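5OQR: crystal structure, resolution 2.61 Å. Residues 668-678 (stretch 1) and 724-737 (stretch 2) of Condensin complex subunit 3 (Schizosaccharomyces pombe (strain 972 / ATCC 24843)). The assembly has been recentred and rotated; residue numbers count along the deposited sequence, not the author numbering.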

ATOM      1  N   VAL A 668      23.912   8.552  -7.667  1.00131.11           N
ATOM      2  CA  VAL A 668      24.333   8.430  -6.275  1.00128.65           C
ATOM      3  C   VAL A 668      23.833   9.600  -5.439  1.00121.19           C
ATOM      4  O   VAL A 668      23.253   9.410  -4.367  1.00113.15           O
ATOM      5  CB  VAL A 668      25.872   8.309  -6.211  1.00117.78           C
ATOM      6  CG1 VAL A 668      26.373   8.415  -4.775  1.00102.60           C
ATOM      7  CG2 VAL A 668      26.317   6.991  -6.833  1.00112.04           C
ATOM      8  N   GLN A 669      24.051  10.826  -5.917  1.00126.13           N
ATOM      9  CA  GLN A 669      23.754  12.001  -5.106  1.00121.88           C
ATOM     10  C   GLN A 669      22.257  12.195  -4.901  1.00108.71           C
ATOM     11  O   GLN A 669      21.840  12.679  -3.843  1.00 95.64           O
ATOM     12  CB  GLN A 669      24.363  13.245  -5.751  1.00136.10           C
ATOM     13  CG  GLN A 669      23.881  13.512  -7.170  1.00140.80           C
ATOM     14  CD  GLN A 669      24.550  14.719  -7.794  1.00148.97           C
ATOM     15  OE1 GLN A 669      25.569  15.201  -7.301  1.00153.20           O
ATOM     16  NE2 GLN A 669      23.977  15.215  -8.883  1.00158.70           N
ATOM     17  N   LEU A 670      21.435  11.832  -5.888  1.00116.53           N
ATOM     18  CA  LEU A 670      20.008  12.122  -5.791  1.00117.14           C
ATOM     19  C   LEU A 670      19.326  11.227  -4.765  1.00105.00           C
ATOM     20  O   LEU A 670      18.454  11.684  -4.016  1.00 90.14           O
ATOM     21  CB  LEU A 670      19.339  11.963  -7.156  1.00112.36           C
ATOM     22  CG  LEU A 670      18.102  12.850  -7.322  1.00105.44           C
ATOM     23  CD1 LEU A 670      18.518  14.244  -7.771  1.00109.68           C
ATOM     24  CD2 LEU A 670      17.098  12.241  -8.283  1.00108.77           C
ATOM     25  N   SER A 671      19.699   9.948  -4.717  1.00 99.25           N
ATOM     26  CA  SER A 671      19.062   9.038  -3.773  1.00 90.97           C
ATOM     27  C   SER A 671      19.449   9.378  -2.340  1.00 75.95           C
ATOM     28  O   SER A 671      18.605   9.334  -1.437  1.00 69.06           O
ATOM     29  CB  SER A 671      19.438   7.594  -4.100  1.00 96.58           C
ATOM     30  OG  SER A 671      18.323   6.732  -3.954  1.00101.62           O
ATOM     31  N   ILE A 672      20.718   9.724  -2.111  1.00 74.38           N
ATOM     32  CA  ILE A 672      21.159  10.097  -0.769  1.00 66.91           C
ATOM     33  C   ILE A 672      20.317  11.249  -0.237  1.00 55.68           C
ATOM     34  O   ILE A 672      19.940  11.269   0.941  1.00 58.05           O
ATOM     35  CB  ILE A 672      22.658  10.456  -0.776  1.00 72.33           C
ATOM     36  CG1 ILE A 672      23.509   9.234  -1.136  1.00 77.87           C
ATOM     37  CG2 ILE A 672      23.080  11.026   0.571  1.00 67.32           C
ATOM     38  CD1 ILE A 672      23.541   8.147  -0.073  1.00 69.93           C
ATOM     39  N   GLY A 673      20.020  12.231  -1.087  1.00 59.89           N
ATOM     40  CA  GLY A 673      19.211  13.352  -0.646  1.00 60.22           C
ATOM     41  C   GLY A 673      17.855  12.918  -0.125  1.00 52.77           C
ATOM     42  O   GLY A 673      17.377  13.426   0.891  1.00 50.04           O
ATOM     43  N   HIS A 674      17.215  11.973  -0.815  1.00 62.83           N
ATOM     44  CA  HIS A 674      15.933  11.462  -0.345  1.00 60.07           C
ATOM     45  C   HIS A 674      16.096  10.693   0.959  1.00 48.95           C
ATOM     46  O   HIS A 674      15.266  10.817   1.866  1.00 45.48           O
ATOM     47  CB  HIS A 674      15.296  10.581  -1.418  1.00 74.03           C
ATOM     48  CG  HIS A 674      14.698  11.353  -2.553  1.00 93.04           C
ATOM     49  ND1 HIS A 674      15.456  11.884  -3.574  1.00 95.93           N
ATOM     50  CD2 HIS A 674      13.414  11.691  -2.822  1.00 96.81           C
ATOM     51  CE1 HIS A 674      14.665  12.511  -4.425  1.00 96.46           C
ATOM     52  NE2 HIS A 674      13.422  12.409  -3.992  1.00 96.14           N
ATOM     53  N   ILE A 675      17.161   9.898   1.074  1.00 43.71           N
ATOM     54  CA  ILE A 675      17.429   9.191   2.322  1.00 44.77           C
ATOM     55  C   ILE A 675      17.565  10.184   3.469  1.00 45.61           C
ATOM     56  O   ILE A 675      16.911  10.053   4.510  1.00 48.15           O
ATOM     57  CB  ILE A 675      18.688   8.314   2.187  1.00 42.96           C
ATOM     58  CG1 ILE A 675      18.485   7.250   1.106  1.00 47.44           C
ATOM     59  CG2 ILE A 675      19.019   7.661   3.520  1.00 38.84           C
ATOM     60  CD1 ILE A 675      19.707   6.383   0.844  1.00 50.09           C
ATOM     61  N   ALA A 676      18.424  11.192   3.296  1.00 43.49           N
ATOM     62  CA  ALA A 676      18.663  12.158   4.362  1.00 39.75           C
ATOM     63  C   ALA A 676      17.378  12.860   4.774  1.00 34.02           C
ATOM     64  O   ALA A 676      17.125  13.061   5.967  1.00 36.26           O
ATOM     65  CB  ALA A 676      19.708  13.179   3.916  1.00 51.37           C
ATOM     66  N   GLN A 677      16.551  13.246   3.802  1.00 34.38           N
ATOM     67  CA  GLN A 677      15.293  13.901   4.136  1.00 38.01           C
ATOM     68  C   GLN A 677      14.367  12.965   4.899  1.00 43.28           C
ATOM     69  O   GLN A 677      13.614  13.413   5.771  1.00 43.12           O
ATOM     70  CB  GLN A 677      14.617  14.410   2.863  1.00 42.08           C
ATOM     71  CG  GLN A 677      13.371  15.240   3.113  1.00 44.01           C
ATOM     72  CD  GLN A 677      13.629  16.410   4.042  1.00 50.11           C
ATOM     73  OE1 GLN A 677      14.363  17.337   3.703  1.00 49.20           O
ATOM     74  NE2 GLN A 677      13.032  16.366   5.227  1.00 55.22           N
ATOM     75  N   GLN A 678      14.405  11.667   4.591  1.00 44.97           N
ATOM     76  CA  GLN A 678      13.639  10.698   5.367  1.00 37.80           C
ATOM     77  C   GLN A 678      14.095  10.686   6.819  1.00 40.48           C
ATOM     78  O   GLN A 678      13.286  10.848   7.739  1.00 37.32           O
ATOM     79  CB  GLN A 678      13.778   9.307   4.750  1.00 41.88           C
ATOM     80  CG  GLN A 678      12.684   8.947   3.762  1.00 60.04           C
ATOM     81  CD  GLN A 678      11.472   8.336   4.437  1.00 68.21           C
ATOM     82  OE1 GLN A 678      10.776   8.996   5.208  1.00 62.49           O
ATOM     83  NE2 GLN A 678      11.218   7.062   4.154  1.00 58.99           N
ATOM     84  N   GLY A 724      34.944  17.267  -0.041  1.00 73.77           N
ATOM     85  CA  GLY A 724      34.283  16.905  -1.278  1.00 80.56           C
ATOM     86  C   GLY A 724      32.785  16.962  -1.074  1.00 67.21           C
ATOM     87  O   GLY A 724      32.313  17.732  -0.236  1.00 59.16           O
ATOM     88  N   LYS A 725      32.027  16.153  -1.816  1.00 66.85           N
ATOM     89  CA  LYS A 725      30.583  16.113  -1.604  1.00 69.95           C
ATOM     90  C   LYS A 725      30.253  15.721  -0.172  1.00 55.79           C
ATOM     91  O   LYS A 725      29.297  16.239   0.416  1.00 48.35           O
ATOM     92  CB  LYS A 725      29.929  15.134  -2.577  1.00 86.12           C
ATOM     93  CG  LYS A 725      28.409  15.031  -2.422  1.00 95.20           C
ATOM     94  CD  LYS A 725      27.889  13.661  -2.818  1.00 89.70           C
ATOM     95  CE  LYS A 725      26.437  13.489  -2.402  1.00 83.98           C
ATOM     96  NZ  LYS A 725      25.567  14.567  -2.947  1.00 87.30           N
ATOM     97  N   GLU A 726      31.030  14.804   0.404  1.00 49.69           N
ATOM     98  CA  GLU A 726      30.711  14.274   1.723  1.00 57.53           C
ATOM     99  C   GLU A 726      30.618  15.396   2.751  1.00 51.23           C
ATOM    100  O   GLU A 726      29.553  15.644   3.326  1.00 48.49           O
ATOM    101  CB  GLU A 726      31.762  13.238   2.126  1.00 62.30           C
ATOM    102  CG  GLU A 726      31.377  12.359   3.297  1.00 60.18           C
ATOM    103  CD  GLU A 726      32.200  11.083   3.354  1.00 66.96           C
ATOM    104  OE1 GLU A 726      32.255  10.366   2.333  1.00 70.90           O
ATOM    105  OE2 GLU A 726      32.805  10.804   4.411  1.00 70.78           O
ATOM    106  N   ARG A 727      31.727  16.101   2.980  1.00 59.31           N
ATOM    107  CA  ARG A 727      31.704  17.225   3.908  1.00 45.82           C
ATOM    108  C   ARG A 727      30.742  18.305   3.431  1.00 37.66           C
ATOM    109  O   ARG A 727      30.035  18.916   4.239  1.00 33.86           O
ATOM    110  CB  ARG A 727      33.115  17.787   4.076  1.00 54.25           C
ATOM    111  CG  ARG A 727      33.321  18.596   5.345  1.00 49.58           C
ATOM    112  CD  ARG A 727      34.774  19.012   5.494  1.00 59.31           C
ATOM    113  NE  ARG A 727      35.579  18.001   6.175  1.00 60.60           N
ATOM    114  CZ  ARG A 727      36.908  17.958   6.150  1.00 67.62           C
ATOM    115  NH1 ARG A 727      37.595  18.861   5.463  1.00 76.92           N
ATOM    116  NH2 ARG A 727      37.554  17.004   6.806  1.00 68.21           N
ATOM    117  N   LYS A 728      30.698  18.552   2.120  1.00 41.15           N
ATOM    118  CA  LYS A 728      29.699  19.461   1.568  1.00 42.48           C
ATOM    119  C   LYS A 728      28.291  19.009   1.928  1.00 43.29           C
ATOM    120  O   LYS A 728      27.454  19.815   2.349  1.00 37.45           O
ATOM    121  CB  LYS A 728      29.837  19.546   0.048  1.00 53.28           C
ATOM    122  CG  LYS A 728      30.663  20.716  -0.461  1.00 58.37           C
ATOM    123  CD  LYS A 728      30.231  21.135  -1.863  1.00 69.35           C
ATOM    124  CE  LYS A 728      28.831  21.744  -1.861  1.00 77.57           C
ATOM    125  NZ  LYS A 728      28.541  22.531  -3.092  1.00 72.81           N
ATOM    126  N   PHE A 729      28.008  17.717   1.752  1.00 45.03           N
ATOM    127  CA  PHE A 729      26.645  17.231   1.915  1.00 43.38           C
ATOM    128  C   PHE A 729      26.199  17.308   3.368  1.00 43.23           C
ATOM    129  O   PHE A 729      25.047  17.655   3.650  1.00 40.38           O
ATOM    130  CB  PHE A 729      26.535  15.799   1.396  1.00 57.53           C
ATOM    131  CG  PHE A 729      25.169  15.215   1.552  1.00 45.72           C
ATOM    132  CD1 PHE A 729      24.932  14.212   2.472  1.00 48.67           C
ATOM    133  CD2 PHE A 729      24.113  15.689   0.796  1.00 47.24           C
ATOM    134  CE1 PHE A 729      23.670  13.681   2.623  1.00 58.48           C
ATOM    135  CE2 PHE A 729      22.848  15.164   0.942  1.00 56.27           C
ATOM    136  CZ  PHE A 729      22.625  14.163   1.860  1.00 61.69           C
ATOM    137  N   MET A 730      27.092  16.990   4.306  1.00 43.11           N
ATOM    138  CA  MET A 730      26.728  17.066   5.715  1.00 37.87           C
ATOM    139  C   MET A 730      26.381  18.489   6.121  1.00 35.86           C
ATOM    140  O   MET A 730      25.503  18.696   6.966  1.00 32.62           O
ATOM    141  CB  MET A 730      27.865  16.524   6.582  1.00 42.79           C
ATOM    142  CG  MET A 730      28.225  15.074   6.296  1.00 55.65           C
ATOM    143  SD  MET A 730      26.826  13.943   6.442  1.00 53.75           S
ATOM    144  CE  MET A 730      26.562  13.949   8.212  1.00 46.76           C
ATOM    145  N   ILE A 731      27.051  19.482   5.532  1.00 40.03           N
ATOM    146  CA  ILE A 731      26.720  20.875   5.813  1.00 31.91           C
ATOM    147  C   ILE A 731      25.371  21.228   5.203  1.00 28.36           C
ATOM    148  O   ILE A 731      24.600  22.002   5.777  1.00 29.54           O
ATOM    149  CB  ILE A 731      27.841  21.800   5.299  1.00 37.03           C
ATOM    150  CG1 ILE A 731      29.102  21.611   6.141  1.00 34.85           C
ATOM    151  CG2 ILE A 731      27.411  23.271   5.336  1.00 32.65           C
ATOM    152  CD1 ILE A 731      30.351  22.191   5.515  1.00 41.78           C
ATOM    153  N   SER A 732      25.066  20.661   4.033  1.00 39.66           N
ATOM    154  CA  SER A 732      23.776  20.900   3.392  1.00 39.52           C
ATOM    155  C   SER A 732      22.614  20.620   4.333  1.00 33.77           C
ATOM    156  O   SER A 732      21.559  21.254   4.223  1.00 38.65           O
ATOM    157  CB  SER A 732      23.651  20.031   2.141  1.00 41.88           C
ATOM    158  OG  SER A 732      23.775  18.658   2.465  1.00 48.46           O
ATOM    159  N   LEU A 733      22.785  19.682   5.266  1.00 31.16           N
ATOM    160  CA  LEU A 733      21.683  19.299   6.141  1.00 36.60           C
ATOM    161  C   LEU A 733      21.356  20.387   7.153  1.00 30.41           C
ATOM    162  O   LEU A 733      20.198  20.515   7.565  1.00 30.41           O
ATOM    163  CB  LEU A 733      22.024  17.993   6.856  1.00 47.27           C
ATOM    164  CG  LEU A 733      22.460  16.862   5.923  1.00 37.37           C
ATOM    165  CD1 LEU A 733      22.878  15.649   6.722  1.00 39.26           C
ATOM    166  CD2 LEU A 733      21.347  16.515   4.946  1.00 35.50           C
ATOM    167  N   LEU A 734      22.351  21.179   7.563  1.00 36.38           N
ATOM    168  CA  LEU A 734      22.099  22.256   8.514  1.00 30.19           C
ATOM    169  C   LEU A 734      21.034  23.216   8.003  1.00 28.87           C
ATOM    170  O   LEU A 734      20.285  23.790   8.798  1.00 32.81           O
ATOM    171  CB  LEU A 734      23.395  23.008   8.804  1.00 29.89           C
ATOM    172  CG  LEU A 734      24.431  22.249   9.632  1.00 30.76           C
ATOM    173  CD1 LEU A 734      25.803  22.856   9.443  1.00 36.18           C
ATOM    174  CD2 LEU A 734      24.047  22.255  11.100  1.00 33.53           C
ATOM    175  N   GLY A 735      20.942  23.395   6.686  1.00 27.75           N
ATOM    176  CA  GLY A 735      19.926  24.262   6.121  1.00 37.98           C
ATOM    177  C   GLY A 735      18.539  23.658   6.119  1.00 36.99           C
ATOM    178  O   GLY A 735      17.552  24.399   6.071  1.00 40.53           O
ATOM    179  N   LYS A 736      18.440  22.332   6.171  1.00 44.39           N
ATOM    180  CA  LYS A 736      17.147  21.662   6.176  1.00 38.78           C
ATOM    181  C   LYS A 736      16.596  21.449   7.578  1.00 33.93           C
ATOM    182  O   LYS A 736      15.405  21.155   7.722  1.00 36.24           O
ATOM    183  CB  LYS A 736      17.250  20.311   5.467  1.00 37.33           C
ATOM    184  CG  LYS A 736      17.919  20.380   4.108  1.00 36.34           C
ATOM    185  CD  LYS A 736      18.096  19.004   3.502  1.00 49.53           C
ATOM    186  CE  LYS A 736      18.884  19.067   2.205  1.00 61.99           C
ATOM    187  NZ  LYS A 736      18.236  19.949   1.196  1.00 83.71           N
ATOM    188  N   LEU A 737      17.427  21.592   8.606  1.00 36.55           N
ATOM    189  CA  LEU A 737      16.967  21.391   9.972  1.00 30.15           C
ATOM    190  C   LEU A 737      15.804  22.322  10.290  1.00 32.34           C
ATOM    191  O   LEU A 737      15.696  23.428   9.756  1.00 37.83           O
ATOM    192  CB  LEU A 737      18.108  21.627  10.959  1.00 27.79           C
ATOM    193  CG  LEU A 737      19.320  20.705  10.838  1.00 32.79           C
ATOM    194  CD1 LEU A 737      20.436  21.178  11.754  1.00 33.85           C
ATOM    195  CD2 LEU A 737      18.944  19.273  11.159  1.00 35.85           C
TER

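Two helices, 669-678 and 725-736, run in the same general direction at 45°, their axes no closer than 11.4 Å. That spacing leaves room for side chains between the backbones, and the contact is small, burying 306 Å² over both sides.

Apolar packing is its centre. Phe729 points its CA-to-CB bond toward the first helix and, with chi1 at t, extends its ring to contact Ile672, Gly673 and Ala676. Ile672 CG2 lies 3.4 Å from Phe729 CE1, while the CD1 end of the isoleucine leads away from the partner helix; a beta-branched residue can thus offer a methyl close to its backbone. Ala676 CB meets the ring edge, 3.7 Å from Phe729 CZ, and also sits 3.9 Å from Leu733 CD2. The small methyl suits this place, since the CA atoms of Ala676 and Leu733 are just 8.0 Å apart. Leu733 starts sideways and bends its end inward to reach it. Ile672, Ala676 and Leu733 are buried; Phe729 is partly exposed, yet among the residues giving most area to the contact. Gly673 brings bare backbone to the ring, its CA 4.3 Å from Phe729 CZ, although the site would have room for a CB. Ile672 and Ala676, and likewise Phe729 and Leu733, are four residues apart, about one helical turn, so each pair lies on much the same side of its helix.

At the margins, long polar chains meet carbon to heteroatom, without directional bonds. Lys725 stretches through three t torsions before turning at chi4 (p), which brings its NZ to 3.3 Å from Gln669 CB; Gln669 is poorly ordered, so this contact deserves less weight. At the other end, Gln677 OE1 approaches Lys736 CD at 4.1 Å, while Gln677 NE2 is hydrogen-bonded elsewhere in the structure.

No hydrogen bond crosses between the stretches. The rule to read here is one aromatic at the centre, small and branched residues against it, and long polar chains at the margins.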